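Local coordinates for protein arylalkylamine N-Acetyltransferase 2 (Aedes aegypti, PDB 4FD5) that probably transfers acetyl and longer acyl groups from coenzyme A to the amino groups of arylalkylamines such as dopamine and serotonin, at residues I23-Q28 with A76-N81; F131-L136 with Q165-D170; L136-R141 with K149-K154. All coordinates share one frame; numbering follows the deposited sequence.

Interaction 1: residues I23-Q28 with A76-N81; sequences IEHLRQ and AGVALN
The imidazole of H25 overlaps the flank of V78, its CD2 lying 4.0 Å from V78 CG2 as the two side chains slide past each other in opposite directions. The contact lays helix 19-29, the first helix of the GNAT fold, across strand 75-85 of the central sheet; the short axes are 9.5 Å apart and make an angle of 103°, close to perpendicular. The first torsion of H25 (chi1 158°) places CG anti to the backbone N, which brings CD2 beside the valine methyl. H25 CE1 comes to 4.2 Å from G77 CA, so the ring also packs against the backbone of the bulged part of the strand, while NE2 is satisfied by the hydroxyl of S137 on the adjoining strand. A76 and G77 together lie opposite A68 of strand 66-69, forming a classic beta bulge. Branched aliphatic chains suit the buried layer beyond, which S56 of helix 50-60 and I135 also line. The next residue, L26, divides its methyls between two strand residues: L26 CD2 crosses V78 CG2 at 4.1 Å, and L26 CD1 meets L80 CD2 tip to tip at 3.8 Å.

Interaction 2: residues F131-L136 with Q165-D170; sequences FEIRIL and QVMKTD
Two neighbouring parallel strands, 129-138 and 166-171, meet here through F131, E132 and I133 on one side and V166 to D170 on the other. F131 N donates almost straight to V166 O at 3.0 Å, K168 N returns a bond to F131 O, and I133 N reaches K168 O. On the sheet face of F131 and I133, M167 bends at chi3 (81°) to bring CE to 3.6 Å from F131 CD1 and to 4.0 Å from I133 CD1; this flexible chain fills the ground between an aromatic and a branched neighbour, under helix 147-161. In GNAT enzymes these two strands characteristically part toward their C-terminal ends, and acetyl-CoA enters the resulting cleft. The strands have already separated at I133 O, 4.3 Å from D170 N. A water spans the gap, accepting from D170 N and donating to I133 O and E132 OE2. I133 O also accepts from T169 OG1 at 2.8 Å, a hydroxyl set anti to its own backbone N (chi1 -169°), and beyond it R134 and I135 form a classic bulge facing L80. On the other face runs a salt-bridge network. R134 grips E132 OE1 side-on with both NE and NH2. E132 OE2 makes a long salt bridge to K168 NZ (3.5 Å), and K168 NZ a shorter one to D170 OD1 (2.6 Å). The lysine ammonium, also held by N116, probably offsets the repulsion between the E132 and D170 carboxylates, whose planes are turned 70° apart.

Interaction 3: residues L136-R141 with K149-K154; sequences LSVDSR and KKLIEK
D139 OD1 accepts two bonds from R141, one from the backbone N at 2.9 Å and one from NE. It takes the R141 backbone N-H through its anti lone pair, closing an Asx turn, whereas NE arrives from above the carboxylate plane. R141 NE and NH2 grip D139 side-on, one nitrogen to each oxygen, with a salt bridge of 3.0 Å from R141 NH2 to D139 OD2; the buried acid has its charge countered by an arginine reaching in from the surface. Aspartate suits this place because its short chain can fold back on the backbone where strand 129-138 ends and the chain turns. The turn leads toward helix 147-161, and in GNAT proteins the segment between these two elements forms the loop that binds the coenzyme A pyrophosphate, probably the case here too.

The helix then packs back on the strand. L136, L151 and I152 bring branched apolar chains to this interface, the latter two buried. L136, with CG anti to the backbone N (chi1 175°), puts CD1 at 3.9 Å from L151 CB and CD2 at 3.9 Å from I152 CG1. I152 crosses this leucine at about a right angle. L151 reaches farther along the strand: its CD1 is 4.1 Å from S137 O and loosely approaches V138 CG2 at 4.3 Å. Alternation along the strand turns L136 and V138 toward helix 147-161 and S137 away from it, to helix 19-29, where its OG hydrogen-bonds H25 NE2, while F11 of strand 10-13 covers L151 and V179 of helix 174-182 borders I152.

Interactions 2 and 3 both use strand 129-138; interaction 1 reaches it through the neighbouring strand 75-85. There L80 O receives R134 N at 2.7 Å and L80 N donates to I135 O at 2.8 Å, which ties L80 to the bulge of interaction 2. H25 NE2 and S137 OG, 2.8 Å apart, link interaction 1 to interaction 3, as does V78 N with S137 O. Interaction 3 is nested in the chain loop closed by interaction 2; they share L136, and I133 CG2 packs on I152 CD1 at 3.8 Å. Together these two contacts build the beta-alpha-beta unit that, as in other GNAT enzymes, probably frames the acyl-CoA site.

Interaction 1: residues I23-Q28 with A76-N81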
ATOM      1  N   ILE A  23       1.749 -11.109  -8.521  1.00 16.38           N
ATOM      2  CA  ILE A  23       0.409 -10.634  -8.760  1.00 17.82           C
ATOM      3  C   ILE A  23      -0.612 -11.723  -8.414  1.00 16.68           C
ATOM      4  O   ILE A  23      -1.650 -11.441  -7.823  1.00 17.48           O
ATOM      5  CB  ILE A  23       0.262 -10.089 -10.188  1.00 18.06           C
ATOM      6  CG1 ILE A  23       1.064  -8.787 -10.299  1.00 21.66           C
ATOM      7  CG2 ILE A  23      -1.218  -9.865 -10.512  1.00 20.58           C
ATOM      8  CD1 ILE A  23       1.274  -8.285 -11.702  1.00 23.40           C
ATOM      9  N   GLU A  24      -0.279 -12.979  -8.728  1.00 17.06           N
ATOM     10  CA  GLU A  24      -1.126 -14.094  -8.331  1.00 19.24           C
ATOM     11  C   GLU A  24      -1.261 -14.146  -6.800  1.00 19.05           C
ATOM     12  O   GLU A  24      -2.373 -14.302  -6.288  1.00 18.32           O
ATOM     13  CB  GLU A  24      -0.589 -15.415  -8.892  1.00 21.73           C
ATOM     14  CG  GLU A  24      -1.441 -16.636  -8.565  1.00 22.85           C
ATOM     15  CD  GLU A  24      -2.861 -16.587  -9.132  1.00 26.05           C
ATOM     16  OE1 GLU A  24      -3.155 -15.785 -10.043  1.00 28.63           O
ATOM     17  OE2 GLU A  24      -3.699 -17.376  -8.645  1.00 29.72           O
ATOM     18  N   HIS A  25      -0.150 -13.969  -6.079  1.00 19.05           N
ATOM     19  CA  HIS A  25      -0.208 -13.941  -4.607  1.00 19.11           C
ATOM     20  C   HIS A  25      -1.232 -12.888  -4.207  1.00 18.61           C
ATOM     21  O   HIS A  25      -2.114 -13.153  -3.372  1.00 18.32           O
ATOM     22  CB  HIS A  25       1.174 -13.662  -3.989  1.00 16.19           C
ATOM     23  CG  HIS A  25       1.136 -13.109  -2.583  1.00 18.51           C
ATOM     24  ND1 HIS A  25       1.097 -13.908  -1.456  1.00 21.46           N
ATOM     25  CD2 HIS A  25       1.153 -11.831  -2.128  1.00 19.18           C
ATOM     26  CE1 HIS A  25       1.084 -13.142  -0.369  1.00 13.62           C
ATOM     27  NE2 HIS A  25       1.119 -11.881  -0.752  1.00 19.23           N
ATOM     28  N   LEU A  26      -1.163 -11.714  -4.837  1.00 17.41           N
ATOM     29  CA  LEU A  26      -2.074 -10.638  -4.442  1.00 16.46           C
ATOM     30  C   LEU A  26      -3.519 -11.059  -4.736  1.00 19.68           C
ATOM     31  O   LEU A  26      -4.404 -10.937  -3.871  1.00 19.73           O
ATOM     32  CB  LEU A  26      -1.692  -9.302  -5.103  1.00 16.15           C
ATOM     33  CG  LEU A  26      -0.313  -8.766  -4.673  1.00 16.64           C
ATOM     34  CD1 LEU A  26       0.116  -7.534  -5.471  1.00 18.67           C
ATOM     35  CD2 LEU A  26      -0.281  -8.460  -3.164  1.00 17.76           C
ATOM     36  N   ARG A  27      -3.747 -11.631  -5.920  1.00 19.03           N
ATOM     37  CA  ARG A  27      -5.100 -12.016  -6.293  1.00 20.88           C
ATOM     38  C   ARG A  27      -5.647 -12.964  -5.265  1.00 22.41           C
ATOM     39  O   ARG A  27      -6.838 -12.936  -4.961  1.00 23.54           O
ATOM     40  CB  ARG A  27      -5.119 -12.742  -7.630  1.00 21.24           C
ATOM     41  CG  ARG A  27      -4.899 -11.864  -8.811  1.00 22.19           C
ATOM     42  CD  ARG A  27      -5.263 -12.615 -10.093  1.00 23.03           C
ATOM     43  NE  ARG A  27      -4.786 -11.889 -11.259  1.00 26.69           N
ATOM     44  CZ  ARG A  27      -3.646 -12.159 -11.893  1.00 27.49           C
ATOM     45  NH1 ARG A  27      -2.867 -13.160 -11.487  1.00 25.43           N
ATOM     46  NH2 ARG A  27      -3.288 -11.433 -12.945  1.00 30.60           N
ATOM     47  N   GLN A  28      -4.776 -13.815  -4.738  1.00 22.12           N
ATOM     48  CA  GLN A  28      -5.267 -14.913  -3.932  1.00 24.96           C
ATOM     49  C   GLN A  28      -5.376 -14.489  -2.493  1.00 24.39           C
ATOM     50  O   GLN A  28      -6.217 -15.011  -1.756  1.00 28.75           O
ATOM     51  CB  GLN A  28      -4.365 -16.141  -4.045  1.00 26.21           C
ATOM     52  CG  GLN A  28      -4.423 -16.831  -5.397  1.00 27.31           C
ATOM     53  CD  GLN A  28      -5.774 -17.464  -5.679  1.00 28.68           C
ATOM     54  OE1 GLN A  28      -6.491 -17.875  -4.758  1.00 33.55           O
ATOM     55  NE2 GLN A  28      -6.130 -17.542  -6.954  1.00 29.80           N
ATOM     56  N   ALA A  76       5.961 -16.025   0.236  1.00 16.72           N
ATOM     57  CA  ALA A  76       5.402 -16.024   1.589  1.00 17.86           C
ATOM     58  C   ALA A  76       4.775 -14.673   1.880  1.00 17.57           C
ATOM     59  O   ALA A  76       3.773 -14.575   2.607  1.00 16.66           O
ATOM     60  CB  ALA A  76       6.466 -16.355   2.612  1.00 19.49           C
ATOM     61  N   GLY A  77       5.364 -13.618   1.324  1.00 15.23           N
ATOM     62  CA  GLY A  77       4.752 -12.308   1.524  1.00 13.57           C
ATOM     63  C   GLY A  77       5.445 -11.261   0.684  1.00 13.28           C
ATOM     64  O   GLY A  77       6.516 -11.528   0.156  1.00 12.75           O
ATOM     65  N   VAL A  78       4.852 -10.079   0.553  1.00 12.70           N
ATOM     66  CA  VAL A  78       5.495  -8.990  -0.188  1.00 12.83           C
ATOM     67  C   VAL A  78       5.261  -7.617   0.449  1.00 12.53           C
ATOM     68  O   VAL A  78       4.268  -7.384   1.141  1.00 13.13           O
ATOM     69  CB  VAL A  78       4.995  -8.914  -1.645  1.00 13.15           C
ATOM     70  CG1 VAL A  78       5.377 -10.193  -2.409  1.00 15.68           C
ATOM     71  CG2 VAL A  78       3.496  -8.640  -1.692  1.00 15.53           C
ATOM     72  N   ALA A  79       6.189  -6.709   0.161  1.00 13.24           N
ATOM     73  CA  ALA A  79       5.989  -5.283   0.352  1.00 13.14           C
ATOM     74  C   ALA A  79       6.168  -4.644  -1.010  1.00 13.35           C
ATOM     75  O   ALA A  79       7.281  -4.616  -1.537  1.00 14.70           O
ATOM     76  CB  ALA A  79       7.017  -4.725   1.314  1.00 13.60           C
ATOM     77  N   LEU A  80       5.073  -4.178  -1.599  1.00 12.98           N
ATOM     78  CA  LEU A  80       5.170  -3.486  -2.881  1.00 12.13           C
ATOM     79  C   LEU A  80       5.356  -2.020  -2.549  1.00 12.83           C
ATOM     80  O   LEU A  80       4.494  -1.407  -1.884  1.00 13.11           O
ATOM     81  CB  LEU A  80       3.925  -3.683  -3.742  1.00 13.41           C
ATOM     82  CG  LEU A  80       3.967  -4.852  -4.724  1.00 18.24           C
ATOM     83  CD1 LEU A  80       4.116  -6.150  -3.994  1.00 20.32           C
ATOM     84  CD2 LEU A  80       2.770  -4.882  -5.655  1.00 17.63           C
ATOM     85  N   ASN A  81       6.470  -1.481  -3.051  1.00 12.09           N
ATOM     86  CA  ASN A  81       6.910  -0.129  -2.745  1.00 13.05           C
ATOM     87  C   ASN A  81       7.096   0.662  -4.022  1.00 13.44           C
ATOM     88  O   ASN A  81       7.587   0.132  -5.022  1.00 14.43           O
ATOM     89  CB  ASN A  81       8.243  -0.154  -1.994  1.00 13.18           C
ATOM     90  CG  ASN A  81       8.185  -0.994  -0.732  1.00 13.87           C
ATOM     91  OD1 ASN A  81       7.225  -0.911   0.042  1.00 15.71           O
ATOM     92  ND2 ASN A  81       9.194  -1.829  -0.530  1.00 12.55           N
TER

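Interaction 2: residues F131-L136 with Q165-D170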
ATOM      1  N   PHE A 131       9.836   7.389  -0.470  1.00 14.82           N
ATOM      2  CA  PHE A 131       9.700   5.948  -0.649  1.00 15.55           C
ATOM      3  C   PHE A 131       8.355   5.516  -0.064  1.00 13.84           C
ATOM      4  O   PHE A 131       8.147   5.627   1.148  1.00 14.99           O
ATOM      5  CB  PHE A 131      10.860   5.274   0.086  1.00 15.39           C
ATOM      6  CG  PHE A 131      11.005   3.797  -0.182  1.00 15.37           C
ATOM      7  CD1 PHE A 131      10.210   2.874   0.477  1.00 13.31           C
ATOM      8  CD2 PHE A 131      11.998   3.332  -1.033  1.00 14.85           C
ATOM      9  CE1 PHE A 131      10.366   1.495   0.253  1.00 13.07           C
ATOM     10  CE2 PHE A 131      12.174   1.959  -1.262  1.00 15.70           C
ATOM     11  CZ  PHE A 131      11.359   1.035  -0.616  1.00 14.99           C
ATOM     12  N   GLU A 132       7.451   5.030  -0.922  1.00 14.00           N
ATOM     13  CA  GLU A 132       6.082   4.724  -0.498  1.00 14.19           C
ATOM     14  C   GLU A 132       5.788   3.226  -0.402  1.00 15.04           C
ATOM     15  O   GLU A 132       5.896   2.494  -1.393  1.00 15.09           O
ATOM     16  CB  GLU A 132       5.058   5.404  -1.431  1.00 14.16           C
ATOM     17  CG  GLU A 132       3.623   5.300  -0.917  1.00 17.18           C
ATOM     18  CD  GLU A 132       2.597   5.882  -1.880  1.00 21.81           C
ATOM     19  OE1 GLU A 132       2.868   5.960  -3.109  1.00 20.68           O
ATOM     20  OE2 GLU A 132       1.498   6.245  -1.395  1.00 27.73           O
ATOM     21  N   ILE A 133       5.388   2.775   0.787  1.00 13.64           N
ATOM     22  CA  ILE A 133       4.964   1.392   0.973  1.00 13.41           C
ATOM     23  C   ILE A 133       3.500   1.340   0.552  1.00 13.16           C
ATOM     24  O   ILE A 133       2.650   1.998   1.151  1.00 14.46           O
ATOM     25  CB  ILE A 133       5.092   0.947   2.444  1.00 13.61           C
ATOM     26  CG1 ILE A 133       6.527   1.060   2.933  1.00 15.24           C
ATOM     27  CG2 ILE A 133       4.618  -0.500   2.622  1.00 15.59           C
ATOM     28  CD1 ILE A 133       6.629   1.223   4.449  1.00 16.61           C
ATOM     29  N   ARG A 134       3.203   0.573  -0.491  1.00 11.96           N
ATOM     30  CA  ARG A 134       1.862   0.565  -1.062  1.00 14.16           C
ATOM     31  C   ARG A 134       1.047  -0.651  -0.678  1.00 15.17           C
ATOM     32  O   ARG A 134      -0.156  -0.529  -0.408  1.00 17.24           O
ATOM     33  CB  ARG A 134       1.926   0.700  -2.583  1.00 12.75           C
ATOM     34  CG  ARG A 134       2.517   2.033  -2.970  1.00 13.64           C
ATOM     35  CD  ARG A 134       2.537   2.263  -4.485  1.00 16.36           C
ATOM     36  NE  ARG A 134       3.012   3.620  -4.726  1.00 17.67           N
ATOM     37  CZ  ARG A 134       3.576   4.055  -5.848  1.00 20.19           C
ATOM     38  NH1 ARG A 134       3.729   3.245  -6.892  1.00 17.52           N
ATOM     39  NH2 ARG A 134       3.983   5.319  -5.918  1.00 19.98           N
ATOM     40  N   ILE A 135       1.686  -1.822  -0.703  1.00 13.08           N
ATOM     41  CA  ILE A 135       1.016  -3.040  -0.268  1.00 12.98           C
ATOM     42  C   ILE A 135       1.916  -3.801   0.688  1.00 13.74           C
ATOM     43  O   ILE A 135       3.104  -3.941   0.425  1.00 13.66           O
ATOM     44  CB  ILE A 135       0.697  -3.975  -1.457  1.00 15.75           C
ATOM     45  CG1 ILE A 135      -0.410  -3.358  -2.315  1.00 17.05           C
ATOM     46  CG2 ILE A 135       0.292  -5.355  -0.956  1.00 15.30           C
ATOM     47  CD1 ILE A 135      -0.840  -4.249  -3.476  1.00 18.90           C
ATOM     48  N   LEU A 136       1.353  -4.284   1.796  1.00 13.69           N
ATOM     49  CA  LEU A 136       2.060  -5.198   2.690  1.00 13.21           C
ATOM     50  C   LEU A 136       1.153  -6.406   2.866  1.00 14.17           C
ATOM     51  O   LEU A 136       0.020  -6.273   3.356  1.00 14.41           O
ATOM     52  CB  LEU A 136       2.331  -4.523   4.043  1.00 14.65           C
ATOM     53  CG  LEU A 136       2.964  -5.379   5.143  1.00 14.79           C
ATOM     54  CD1 LEU A 136       4.332  -5.892   4.714  1.00 14.79           C
ATOM     55  CD2 LEU A 136       3.064  -4.554   6.408  1.00 14.64           C
ATOM     56  N   GLN A 165      15.357   9.494   2.246  1.00 20.25           N
ATOM     57  CA  GLN A 165      15.363  10.034   3.596  1.00 22.10           C
ATOM     58  C   GLN A 165      13.994   9.948   4.256  1.00 19.63           C
ATOM     59  O   GLN A 165      13.879  10.073   5.471  1.00 18.50           O
ATOM     60  CB  GLN A 165      15.802  11.493   3.576  1.00 25.02           C
ATOM     61  CG  GLN A 165      17.190  11.707   3.026  1.00 25.99           C
ATOM     62  CD  GLN A 165      17.547  13.167   2.985  1.00 31.45           C
ATOM     63  OE1 GLN A 165      18.173  13.684   3.905  1.00 37.44           O
ATOM     64  NE2 GLN A 165      17.133  13.848   1.928  1.00 29.93           N
ATOM     65  N   VAL A 166      12.961   9.756   3.444  1.00 17.70           N
ATOM     66  CA  VAL A 166      11.600   9.699   3.975  1.00 18.13           C
ATOM     67  C   VAL A 166      10.813   8.534   3.389  1.00 15.19           C
ATOM     68  O   VAL A 166      10.830   8.299   2.175  1.00 15.35           O
ATOM     69  CB  VAL A 166      10.850  11.011   3.735  1.00 18.29           C
ATOM     70  CG1 VAL A 166       9.384  10.885   4.169  1.00 19.67           C
ATOM     71  CG2 VAL A 166      11.532  12.157   4.483  1.00 18.47           C
ATOM     72  N   MET A 167      10.113   7.812   4.258  1.00 14.92           N
ATOM     73  CA  MET A 167       9.187   6.777   3.817  1.00 15.17           C
ATOM     74  C   MET A 167       7.768   7.156   4.207  1.00 15.73           C
ATOM     75  O   MET A 167       7.559   7.857   5.196  1.00 14.61           O
ATOM     76  CB  MET A 167       9.523   5.433   4.459  1.00 15.05           C
ATOM     77  CG  MET A 167      10.946   4.921   4.227  1.00 15.51           C
ATOM     78  SD  MET A 167      11.250   3.374   5.092  1.00 16.58           S
ATOM     79  CE  MET A 167      10.518   2.179   3.970  1.00 15.92           C
ATOM     80  N   LYS A 168       6.802   6.657   3.441  1.00 14.77           N
ATOM     81  CA  LYS A 168       5.401   7.049   3.610  1.00 15.33           C
ATOM     82  C   LYS A 168       4.530   5.842   3.347  1.00 15.79           C
ATOM     83  O   LYS A 168       4.869   5.015   2.508  1.00 15.37           O
ATOM     84  CB  LYS A 168       5.073   8.158   2.595  1.00 17.14           C
ATOM     85  CG  LYS A 168       3.597   8.531   2.442  1.00 21.18           C
ATOM     86  CD  LYS A 168       3.435   9.541   1.299  1.00 23.30           C
ATOM     87  CE  LYS A 168       2.009  10.092   1.201  1.00 23.62           C
ATOM     88  NZ  LYS A 168       1.087   9.147   0.522  1.00 23.96           N
ATOM     89  N   THR A 169       3.409   5.722   4.057  1.00 14.80           N
ATOM     90  CA  THR A 169       2.426   4.708   3.694  1.00 13.62           C
ATOM     91  C   THR A 169       1.015   5.228   3.967  1.00 16.27           C
ATOM     92  O   THR A 169       0.782   5.905   4.970  1.00 15.48           O
ATOM     93  CB  THR A 169       2.682   3.359   4.421  1.00 14.13           C
ATOM     94  OG1 THR A 169       1.867   2.328   3.851  1.00 16.02           O
ATOM     95  CG2 THR A 169       2.364   3.471   5.907  1.00 16.61           C
ATOM     96  N   ASP A 170       0.082   4.921   3.068  1.00 14.93           N
ATOM     97  CA  ASP A 170      -1.311   5.283   3.271  1.00 15.77           C
ATOM     98  C   ASP A 170      -2.008   4.006   3.731  1.00 16.48           C
ATOM     99  O   ASP A 170      -2.483   3.208   2.922  1.00 19.86           O
ATOM    100  CB  ASP A 170      -1.924   5.852   1.979  1.00 17.12           C
ATOM    101  CG  ASP A 170      -1.192   7.104   1.472  1.00 20.61           C
ATOM    102  OD1 ASP A 170      -0.292   7.620   2.181  1.00 22.26           O
ATOM    103  OD2 ASP A 170      -1.500   7.559   0.348  1.00 26.28           O
TER
HETATM  104  O   HOH W   1       0.637   3.829   0.503  1.00 18.37           O

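Interaction 3: residues L136-R141 with K149-K154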
ATOM      1  N   LEU A 136       1.353  -4.284   1.796  1.00 13.69           N
ATOM      2  CA  LEU A 136       2.060  -5.198   2.690  1.00 13.21           C
ATOM      3  C   LEU A 136       1.153  -6.406   2.866  1.00 14.17           C
ATOM      4  O   LEU A 136       0.020  -6.273   3.356  1.00 14.41           O
ATOM      5  CB  LEU A 136       2.331  -4.523   4.043  1.00 14.65           C
ATOM      6  CG  LEU A 136       2.964  -5.379   5.143  1.00 14.79           C
ATOM      7  CD1 LEU A 136       4.332  -5.892   4.714  1.00 14.79           C
ATOM      8  CD2 LEU A 136       3.064  -4.554   6.408  1.00 14.64           C
ATOM      9  N   SER A 137       1.645  -7.572   2.461  1.00 12.91           N
ATOM     10  CA  SER A 137       0.795  -8.763   2.349  1.00 14.43           C
ATOM     11  C   SER A 137       1.573  -9.999   2.787  1.00 15.30           C
ATOM     12  O   SER A 137       2.720 -10.176   2.383  1.00 13.46           O
ATOM     13  CB  SER A 137       0.349  -8.933   0.882  1.00 16.43           C
ATOM     14  OG  SER A 137      -0.429 -10.108   0.729  1.00 18.47           O
ATOM     15  N   VAL A 138       0.975 -10.837   3.639  1.00 13.82           N
ATOM     16  CA  VAL A 138       1.619 -12.079   4.056  1.00 15.95           C
ATOM     17  C   VAL A 138       0.612 -13.213   3.928  1.00 15.65           C
ATOM     18  O   VAL A 138      -0.497 -13.122   4.453  1.00 18.24           O
ATOM     19  CB  VAL A 138       2.121 -12.004   5.518  1.00 14.39           C
ATOM     20  CG1 VAL A 138       2.747 -13.354   5.954  1.00 14.98           C
ATOM     21  CG2 VAL A 138       3.107 -10.866   5.678  1.00 17.78           C
ATOM     22  N   ASP A 139       0.997 -14.253   3.197  1.00 17.05           N
ATOM     23  CA  ASP A 139       0.176 -15.436   2.960  1.00 17.36           C
ATOM     24  C   ASP A 139      -0.182 -16.088   4.304  1.00 18.80           C
ATOM     25  O   ASP A 139       0.673 -16.203   5.181  1.00 18.71           O
ATOM     26  CB  ASP A 139       0.963 -16.416   2.079  1.00 19.08           C
ATOM     27  CG  ASP A 139       0.132 -17.606   1.631  1.00 24.17           C
ATOM     28  OD1 ASP A 139      -0.326 -18.373   2.502  1.00 24.35           O
ATOM     29  OD2 ASP A 139      -0.058 -17.789   0.403  1.00 22.49           O
ATOM     30  N   SER A 140      -1.440 -16.478   4.477  1.00 19.13           N
ATOM     31  CA  SER A 140      -1.888 -17.031   5.761  1.00 20.88           C
ATOM     32  C   SER A 140      -1.033 -18.207   6.235  1.00 20.84           C
ATOM     33  O   SER A 140      -0.874 -18.408   7.446  1.00 20.27           O
ATOM     34  CB  SER A 140      -3.365 -17.443   5.707  1.00 21.85           C
ATOM     35  OG  SER A 140      -3.562 -18.494   4.768  1.00 22.69           O
ATOM     36  N   ARG A 141      -0.495 -18.991   5.301  1.00 20.80           N
ATOM     37  CA  ARG A 141       0.336 -20.147   5.649  1.00 22.40           C
ATOM     38  C   ARG A 141       1.594 -19.723   6.408  1.00 21.02           C
ATOM     39  O   ARG A 141       2.164 -20.504   7.175  1.00 22.32           O
ATOM     40  CB  ARG A 141       0.724 -20.948   4.393  1.00 24.59           C
ATOM     41  CG  ARG A 141      -0.455 -21.524   3.600  1.00 28.79           C
ATOM     42  CD  ARG A 141      -0.005 -22.109   2.259  1.00 32.06           C
ATOM     43  NE  ARG A 141       0.336 -21.068   1.285  1.00 32.16           N
ATOM     44  CZ  ARG A 141       1.143 -21.243   0.240  1.00 33.90           C
ATOM     45  NH1 ARG A 141       1.711 -22.422   0.023  1.00 35.54           N
ATOM     46  NH2 ARG A 141       1.383 -20.233  -0.594  1.00 33.50           N
ATOM     47  N   LYS A 149       6.596  -7.392   9.645  1.00 13.69           N
ATOM     48  CA  LYS A 149       7.505  -6.427  10.219  1.00 15.86           C
ATOM     49  C   LYS A 149       8.848  -6.520   9.503  1.00 16.47           C
ATOM     50  O   LYS A 149       9.432  -5.505   9.138  1.00 15.03           O
ATOM     51  CB  LYS A 149       7.655  -6.670  11.725  1.00 16.24           C
ATOM     52  CG  LYS A 149       8.446  -5.603  12.429  1.00 20.05           C
ATOM     53  CD  LYS A 149       8.395  -5.877  13.929  1.00 21.16           C
ATOM     54  CE  LYS A 149       9.019  -4.758  14.725  1.00 28.44           C
ATOM     55  NZ  LYS A 149       9.040  -5.074  16.185  1.00 30.07           N
ATOM     56  N   LYS A 150       9.317  -7.742   9.262  1.00 15.25           N
ATOM     57  CA  LYS A 150      10.596  -7.928   8.577  1.00 15.53           C
ATOM     58  C   LYS A 150      10.582  -7.349   7.158  1.00 15.18           C
ATOM     59  O   LYS A 150      11.577  -6.792   6.710  1.00 14.74           O
ATOM     60  CB  LYS A 150      10.993  -9.395   8.546  1.00 16.43           C
ATOM     61  CG  LYS A 150      11.218  -9.989   9.936  1.00 21.68           C
ATOM     62  CD  LYS A 150      11.616 -11.465   9.829  1.00 25.38           C
ATOM     63  CE  LYS A 150      11.786 -12.112  11.199  1.00 28.87           C
ATOM     64  NZ  LYS A 150      12.877 -11.462  11.973  1.00 36.21           N
ATOM     65  N   LEU A 151       9.459  -7.479   6.465  1.00 14.93           N
ATOM     66  CA  LEU A 151       9.326  -6.909   5.128  1.00 13.53           C
ATOM     67  C   LEU A 151       9.471  -5.399   5.145  1.00 14.19           C
ATOM     68  O   LEU A 151      10.112  -4.823   4.259  1.00 13.05           O
ATOM     69  CB  LEU A 151       7.998  -7.330   4.492  1.00 12.26           C
ATOM     70  CG  LEU A 151       7.943  -8.748   3.954  1.00 12.33           C
ATOM     71  CD1 LEU A 151       6.500  -9.167   3.713  1.00 15.64           C
ATOM     72  CD2 LEU A 151       8.779  -8.834   2.668  1.00 14.88           C
ATOM     73  N   ILE A 152       8.896  -4.754   6.158  1.00 12.53           N
ATOM     74  CA  ILE A 152       9.059  -3.308   6.260  1.00 13.92           C
ATOM     75  C   ILE A 152      10.504  -2.942   6.653  1.00 13.73           C
ATOM     76  O   ILE A 152      11.066  -1.982   6.143  1.00 14.70           O
ATOM     77  CB  ILE A 152       8.042  -2.699   7.247  1.00 14.28           C
ATOM     78  CG1 ILE A 152       6.612  -2.969   6.754  1.00 14.33           C
ATOM     79  CG2 ILE A 152       8.264  -1.213   7.362  1.00 16.66           C
ATOM     80  CD1 ILE A 152       6.390  -2.576   5.294  1.00 16.14           C
ATOM     81  N   GLU A 153      11.102  -3.721   7.551  1.00 14.79           N
ATOM     82  CA  GLU A 153      12.504  -3.508   7.925  1.00 14.73           C
ATOM     83  C   GLU A 153      13.437  -3.596   6.710  1.00 16.24           C
ATOM     84  O   GLU A 153      14.325  -2.750   6.529  1.00 16.12           O
ATOM     85  CB  GLU A 153      12.913  -4.508   9.003  1.00 17.05           C
ATOM     86  CG  GLU A 153      12.297  -4.209  10.363  1.00 18.07           C
ATOM     87  CD  GLU A 153      12.503  -5.322  11.376  1.00 25.59           C
ATOM     88  OE1 GLU A 153      12.915  -6.424  10.977  1.00 26.71           O
ATOM     89  OE2 GLU A 153      12.241  -5.084  12.576  1.00 30.62           O
ATOM     90  N   LYS A 154      13.222  -4.612   5.874  1.00 14.22           N
ATOM     91  CA  LYS A 154      14.005  -4.801   4.651  1.00 15.94           C
ATOM     92  C   LYS A 154      13.738  -3.675   3.652  1.00 17.15           C
ATOM     93  O   LYS A 154      14.658  -3.229   2.935  1.00 16.05           O
ATOM     94  CB  LYS A 154      13.712  -6.168   4.020  1.00 15.56           C
ATOM     95  CG  LYS A 154      14.187  -7.363   4.866  1.00 19.50           C
ATOM     96  CD  LYS A 154      15.714  -7.507   4.817  1.00 24.46           C
ATOM     97  CE  LYS A 154      16.193  -8.793   5.506  1.00 27.30           C
ATOM     98  NZ  LYS A 154      17.637  -9.060   5.223  1.00 32.32           N
TER